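Local structure of 3-dehydroshikimate dehydratase (Bacillus anthracis, 3DX5) at residues Glu63-Ser68 with Ile194-Phe199. The protein catalyses the manganese-dependent dehydration of 3-dehydroshikimate to 3,4-dihydroxybenzoate, a building block of the siderophore petrobactin. Numbering follows the deposited sequence. Where two conformers were deposited one is given.
Sequences EITMIS and IQHYHF. With MN (manganese (II) ion), chain B.
Inside the TIM barrel, Thr65 and Met66 of strand 64-68 meet His196 of strand 194-202, across the barrel interior and next to the manganese site. Strands 64-68 and 194-199 are not paired: their axes come no closer than 8.8 Å and run at 80° to each other. Thr65 OG1 sits at the edge of the His196 ring, near its plane, and shares a 2.7 Å hydrogen bond with NE2. The other ring nitrogen, His196 ND1, donates to Tyr197 O at 3.1 Å, so both imidazole nitrogens are engaged, which should hold the rotation of the buried ring. Met66, a selenomethionine, leaves its backbone with CG anti to N (chi1 -180°) and bends at chi3, laying CE over one face of His196, 3.6 Å from the ring centroid, in a CH-pi contact. The same methyl lies 4.3 Å from His198 NE2. His198 binds manganese through ND1 at 2.3 Å, alongside Glu142, Asp172 and Glu253, while its NE2 is hydrogen-bonded to Glu33. Strand 31-35, which carries Glu33, pairs with 64-68, whereas strands 167-172 and 249-252 flank 194-202 in the barrel wall.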
# COMPACT_ATOMS: atom_id res chain seq x y z
N GLU A 63 -1.68 13.64 20.26
CA GLU A 63 -0.25 13.63 20.15
C GLU A 63 0.09 12.52 19.15
O GLU A 63 -0.76 11.70 18.80
CB GLU A 63 0.40 13.34 21.52
CG GLU A 63 0.14 11.91 22.03
CD GLU A 63 0.57 11.74 23.50
OE1 GLU A 63 1.74 11.32 23.75
OE2 GLU A 63 -0.27 12.04 24.40
N ILE A 64 1.32 12.51 18.67
CA ILE A 64 1.80 11.40 17.85
C ILE A 64 2.38 10.37 18.83
O ILE A 64 3.29 10.69 19.60
CB ILE A 64 2.84 11.88 16.81
CG1 ILE A 64 2.23 13.00 15.93
CG2 ILE A 64 3.43 10.69 16.00
CD1 ILE A 64 0.94 12.58 15.14
N THR A 65 1.83 9.16 18.84
CA THR A 65 2.21 8.18 19.87
C THR A 65 3.52 7.45 19.54
O THR A 65 4.24 6.96 20.45
CB THR A 65 1.08 7.10 20.14
OG1 THR A 65 1.00 6.17 19.04
CG2 THR A 65 -0.28 7.75 20.29
N MSE A 66 3.83 7.37 18.25
CA MSE A 66 4.87 6.49 17.75
C MSE A 66 4.92 6.66 16.24
O MSE A 66 3.90 6.96 15.61
CB MSE A 66 4.52 5.03 18.08
CG MSE A 66 5.54 3.96 17.60
SE MSE A 66 5.30 2.27 18.61
CE MSE A 66 3.55 1.73 17.90
N ILE A 67 6.10 6.47 15.67
CA ILE A 67 6.21 6.30 14.23
C ILE A 67 6.49 4.83 13.95
O ILE A 67 7.44 4.26 14.53
CB ILE A 67 7.33 7.19 13.66
CG1 ILE A 67 6.90 8.67 13.84
CG2 ILE A 67 7.57 6.84 12.21
CD1 ILE A 67 8.04 9.65 13.72
N SER A 68 5.71 4.23 13.06
CA SER A 68 5.81 2.80 12.84
C SER A 68 6.40 2.46 11.48
O SER A 68 5.84 2.81 10.43
CB SER A 68 4.45 2.14 13.08
OG SER A 68 3.98 2.54 14.36
N ILE A 194 6.86 -3.20 27.94
CA ILE A 194 5.79 -2.73 27.05
C ILE A 194 5.71 -1.19 27.03
O ILE A 194 5.72 -0.57 28.09
CB ILE A 194 4.43 -3.30 27.48
CG1 ILE A 194 4.38 -4.81 27.19
CG2 ILE A 194 3.20 -2.53 26.81
CD1 ILE A 194 3.23 -5.43 27.90
N GLN A 195 5.59 -0.59 25.84
CA GLN A 195 5.35 0.86 25.77
C GLN A 195 4.12 1.22 24.94
O GLN A 195 3.71 2.39 24.90
CB GLN A 195 6.57 1.59 25.22
CG GLN A 195 7.81 1.45 26.09
CD GLN A 195 7.86 2.45 27.22
OE1 GLN A 195 7.10 2.37 28.18
NE2 GLN A 195 8.78 3.41 27.10
N HIS A 196 3.54 0.23 24.26
CA HIS A 196 2.44 0.47 23.30
C HIS A 196 1.70 -0.83 23.05
O HIS A 196 2.26 -1.93 23.22
CB HIS A 196 3.01 1.03 21.96
CG HIS A 196 2.10 2.00 21.24
ND1 HIS A 196 0.96 1.61 20.56
CD2 HIS A 196 2.22 3.33 21.01
CE1 HIS A 196 0.41 2.66 19.98
NE2 HIS A 196 1.16 3.72 20.24
N TYR A 197 0.43 -0.73 22.67
CA TYR A 197 -0.33 -1.93 22.23
C TYR A 197 -0.91 -1.74 20.83
O TYR A 197 -1.13 -0.62 20.40
CB TYR A 197 -1.52 -2.25 23.14
CG TYR A 197 -1.21 -2.15 24.61
CD1 TYR A 197 -0.60 -3.21 25.27
CD2 TYR A 197 -1.55 -0.99 25.34
CE1 TYR A 197 -0.30 -3.13 26.63
CE2 TYR A 197 -1.28 -0.91 26.70
CZ TYR A 197 -0.64 -1.98 27.33
OH TYR A 197 -0.36 -1.92 28.68
N HIS A 198 -1.18 -2.86 20.17
CA HIS A 198 -2.05 -2.94 18.98
C HIS A 198 -3.22 -3.82 19.34
O HIS A 198 -3.02 -4.92 19.88
CB HIS A 198 -1.28 -3.58 17.80
CG HIS A 198 -0.45 -2.60 17.03
ND1 HIS A 198 0.26 -2.95 15.89
CD2 HIS A 198 -0.22 -1.28 17.23
CE1 HIS A 198 0.87 -1.88 15.42
NE2 HIS A 198 0.60 -0.85 16.22
N PHE A 199 -4.43 -3.36 19.03
CA PHE A 199 -5.65 -4.11 19.27
C PHE A 199 -6.29 -4.41 17.91
O PHE A 199 -6.71 -3.49 17.20
CB PHE A 199 -6.67 -3.25 20.04
CG PHE A 199 -6.41 -3.11 21.55
CD1 PHE A 199 -5.25 -3.59 22.15
CD2 PHE A 199 -7.32 -2.41 22.33
CE1 PHE A 199 -5.03 -3.42 23.53
CE2 PHE A 199 -7.13 -2.24 23.71
CZ PHE A 199 -5.97 -2.75 24.31
MN MN B . 0.30 -4.81 14.58